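Long-range contact in cellobiose 2-epimerase (Spirochaeta thermophila DSM 6192, PDB 5ZIG), which probably catalyses the reversible epimerization of cellobiose to 4-O-beta-D-glucopyranosyl-D-mannose: residues H99-F103 / T169-S173. Residue numbers count along the deposited sequence, not the author numbering.
Sequences HRGFF and TEDWS
Two loops of the (alpha/alpha)6 barrel expected of the N-acylglucosamine 2-epimerase family meet here: residues 99-103, which run from helix 77-94 into strand 105-106, and the loop 169-173, a type I beta turn from T169 to W172 linking strands 167-168 and 175-176. The turn is closed by W172 N to T169 O (2.8 Å); E170 (-53/-45) and D171 (-79/5) occupy its corners. D171, chi1 p, forms an Asx turn, its OD1 accepting from S173 N (2.9 Å), and also takes hydrogen bonds from T169 OG1 (3.1 Å) and S173 OG (2.8 Å). The nearest CA pair is H99 and D171, 5.5 Å apart; no backbone hydrogen bond joins the segments. H99 (chi1 m, chi2 -83°) lays one imidazole face over D171 CA, a CH-pi contact 4.1 Å from the centroid and 28° off the normal. A water 3.1 Å from H99 ND1 donates to D171 O (3.3 Å). E170 is extended (chi1 and chi2 t), bringing OE2 to 3.5 Å from F103 CE1, at the ring edge; its carboxylate makes a salt bridge with R115. R100 (chi1 and chi2 m) carries its guanidinium to a salt bridge with E147 of helix 139-156. An ideal CB on G101 would lie 2.7 Å from W172 CZ2, so the indole excludes a side chain; phi 66° also favours glycine, though R100 shares it. W172, chi1 m and chi2 96°, packs its buried indole against L119 and N122 of helix 119-136 and L151 of helix 139-156, while its edge meets 99-103: NE1 donates to R100 O at 3.2 Å, with an N-H...O angle of 162°.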
ATOM      1  N   HIS A  99     -16.431  17.492 -11.792  1.00 36.54           N
ATOM      2  CA  HIS A  99     -16.825  17.300 -10.399  1.00 34.79           C
ATOM      3  C   HIS A  99     -15.644  17.096  -9.461  1.00 30.34           C
ATOM      4  O   HIS A  99     -15.856  16.850  -8.270  1.00 33.07           O
ATOM      5  CB  HIS A  99     -17.787  16.112 -10.286  1.00 34.35           C
ATOM      6  CG  HIS A  99     -18.927  16.161 -11.266  1.00 32.10           C
ATOM      7  ND1 HIS A  99     -20.077  16.895 -11.040  1.00 31.44           N
ATOM      8  CD2 HIS A  99     -19.085  15.578 -12.478  1.00 25.79           C
ATOM      9  CE1 HIS A  99     -20.892  16.761 -12.072  1.00 29.42           C
ATOM     10  NE2 HIS A  99     -20.318  15.957 -12.954  1.00 33.25           N
ATOM     11  N   ARG A 100     -14.417  17.169  -9.978  1.00 29.58           N
ATOM     12  CA  ARG A 100     -13.179  16.997  -9.210  1.00 33.19           C
ATOM     13  C   ARG A 100     -13.015  15.575  -8.680  1.00 22.45           C
ATOM     14  O   ARG A 100     -13.866  14.703  -8.917  1.00 26.83           O
ATOM     15  CB  ARG A 100     -13.109  18.013  -8.067  1.00 40.55           C
ATOM     16  CG  ARG A 100     -13.390  19.448  -8.515  1.00 45.56           C
ATOM     17  CD  ARG A 100     -12.659  19.769  -9.809  1.00 50.87           C
ATOM     18  NE  ARG A 100     -13.258  20.902 -10.502  1.00 55.34           N
ATOM     19  CZ  ARG A 100     -12.618  22.038 -10.748  1.00 60.42           C
ATOM     20  NH1 ARG A 100     -11.356  22.178 -10.356  1.00 57.99           N
ATOM     21  NH2 ARG A 100     -13.235  23.028 -11.382  1.00 56.96           N
ATOM     22  N   GLY A 101     -11.920  15.333  -7.967  1.00 23.89           N
ATOM     23  CA  GLY A 101     -11.526  13.964  -7.668  1.00 29.51           C
ATOM     24  C   GLY A 101     -11.145  13.220  -8.944  1.00 27.28           C
ATOM     25  O   GLY A 101     -11.051  13.784 -10.035  1.00 28.60           O
ATOM     26  N   PHE A 102     -10.950  11.915  -8.790  1.00 30.95           N
ATOM     27  CA  PHE A 102     -10.433  11.077  -9.862  1.00 29.19           C
ATOM     28  C   PHE A 102     -11.389   9.926 -10.143  1.00 27.50           C
ATOM     29  O   PHE A 102     -11.913   9.300  -9.213  1.00 23.45           O
ATOM     30  CB  PHE A 102      -9.011  10.552  -9.508  1.00 26.79           C
ATOM     31  CG  PHE A 102      -7.997  11.660  -9.357  1.00 22.76           C
ATOM     32  CD1 PHE A 102      -7.904  12.371  -8.172  1.00 21.63           C
ATOM     33  CD2 PHE A 102      -7.203  12.037 -10.415  1.00 22.23           C
ATOM     34  CE1 PHE A 102      -7.021  13.411  -8.048  1.00 23.43           C
ATOM     35  CE2 PHE A 102      -6.335  13.083 -10.296  1.00 19.94           C
ATOM     36  CZ  PHE A 102      -6.238  13.767  -9.104  1.00 19.86           C
ATOM     37  N   PHE A 103     -11.631   9.678 -11.434  1.00 20.93           N
ATOM     38  CA  PHE A 103     -12.385   8.503 -11.860  1.00 22.44           C
ATOM     39  C   PHE A 103     -11.673   7.204 -11.470  1.00 24.87           C
ATOM     40  O   PHE A 103     -10.447   7.144 -11.369  1.00 26.12           O
ATOM     41  CB  PHE A 103     -12.576   8.505 -13.380  1.00 25.68           C
ATOM     42  CG  PHE A 103     -13.283   9.699 -13.914  1.00 25.67           C
ATOM     43  CD1 PHE A 103     -14.583   9.982 -13.526  1.00 20.68           C
ATOM     44  CD2 PHE A 103     -12.666  10.527 -14.842  1.00 21.62           C
ATOM     45  CE1 PHE A 103     -15.238  11.089 -14.041  1.00 31.20           C
ATOM     46  CE2 PHE A 103     -13.320  11.632 -15.359  1.00 20.64           C
ATOM     47  CZ  PHE A 103     -14.600  11.910 -14.960  1.00 24.78           C
ATOM     48  N   THR A 169     -20.970   8.538  -5.906  1.00 39.25           N
ATOM     49  CA  THR A 169     -21.326   8.774  -7.291  1.00 30.28           C
ATOM     50  C   THR A 169     -20.421   9.845  -7.894  1.00 34.83           C
ATOM     51  O   THR A 169     -19.711  10.577  -7.190  1.00 31.81           O
ATOM     52  CB  THR A 169     -22.785   9.214  -7.397  1.00 31.35           C
ATOM     53  OG1 THR A 169     -23.054  10.216  -6.405  1.00 29.07           O
ATOM     54  CG2 THR A 169     -23.730   8.034  -7.190  1.00 32.86           C
ATOM     55  N   GLU A 170     -20.478   9.951  -9.224  1.00 30.47           N
ATOM     56  CA  GLU A 170     -19.554  10.823  -9.937  1.00 26.11           C
ATOM     57  C   GLU A 170     -19.575  12.247  -9.378  1.00 32.83           C
ATOM     58  O   GLU A 170     -18.516  12.841  -9.131  1.00 23.68           O
ATOM     59  CB  GLU A 170     -19.880  10.809 -11.434  1.00 27.78           C
ATOM     60  CG  GLU A 170     -18.947  11.679 -12.256  1.00 29.38           C
ATOM     61  CD  GLU A 170     -19.286  11.679 -13.735  1.00 34.53           C
ATOM     62  OE1 GLU A 170     -20.307  11.060 -14.114  1.00 34.09           O
ATOM     63  OE2 GLU A 170     -18.531  12.308 -14.513  1.00 33.09           O
ATOM     64  N   ASP A 171     -20.776  12.793  -9.121  1.00 35.53           N
ATOM     65  CA  ASP A 171     -20.929  14.162  -8.643  1.00 28.30           C
ATOM     66  C   ASP A 171     -20.658  14.319  -7.151  1.00 29.50           C
ATOM     67  O   ASP A 171     -20.869  15.414  -6.618  1.00 35.14           O
ATOM     68  CB  ASP A 171     -22.339  14.685  -8.978  1.00 31.84           C
ATOM     69  CG  ASP A 171     -23.454  13.840  -8.359  1.00 41.53           C
ATOM     70  OD1 ASP A 171     -23.203  13.125  -7.358  1.00 39.12           O
ATOM     71  OD2 ASP A 171     -24.593  13.894  -8.865  1.00 44.52           O
ATOM     72  N   TRP A 172     -20.225  13.250  -6.473  1.00 32.55           N
ATOM     73  CA  TRP A 172     -19.886  13.211  -5.045  1.00 26.90           C
ATOM     74  C   TRP A 172     -21.095  13.456  -4.147  1.00 34.62           C
ATOM     75  O   TRP A 172     -20.940  13.871  -2.986  1.00 38.08           O
ATOM     76  CB  TRP A 172     -18.778  14.212  -4.691  1.00 26.82           C
ATOM     77  CG  TRP A 172     -17.378  13.855  -5.133  1.00 37.33           C
ATOM     78  CD1 TRP A 172     -16.748  14.284  -6.264  1.00 35.88           C
ATOM     79  CD2 TRP A 172     -16.421  13.043  -4.427  1.00 32.66           C
ATOM     80  NE1 TRP A 172     -15.472  13.776  -6.320  1.00 30.15           N
ATOM     81  CE2 TRP A 172     -15.241  13.024  -5.200  1.00 32.11           C
ATOM     82  CE3 TRP A 172     -16.441  12.351  -3.210  1.00 31.33           C
ATOM     83  CZ2 TRP A 172     -14.101  12.314  -4.813  1.00 25.72           C
ATOM     84  CZ3 TRP A 172     -15.290  11.643  -2.823  1.00 23.15           C
ATOM     85  CH2 TRP A 172     -14.150  11.632  -3.628  1.00 21.29           C
ATOM     86  N   SER A 173     -22.301  13.188  -4.643  1.00 28.31           N
ATOM     87  CA  SER A 173     -23.514  13.493  -3.896  1.00 29.90           C
ATOM     88  C   SER A 173     -24.025  12.328  -3.061  1.00 34.65           C
ATOM     89  O   SER A 173     -24.602  12.553  -1.994  1.00 37.86           O
ATOM     90  CB  SER A 173     -24.636  13.914  -4.858  1.00 36.16           C
ATOM     91  OG  SER A 173     -25.226  12.788  -5.488  1.00 32.34           O
TER
HETATM   92  O   HOH W   1     -19.778  18.083  -8.212  1.00 52.35           O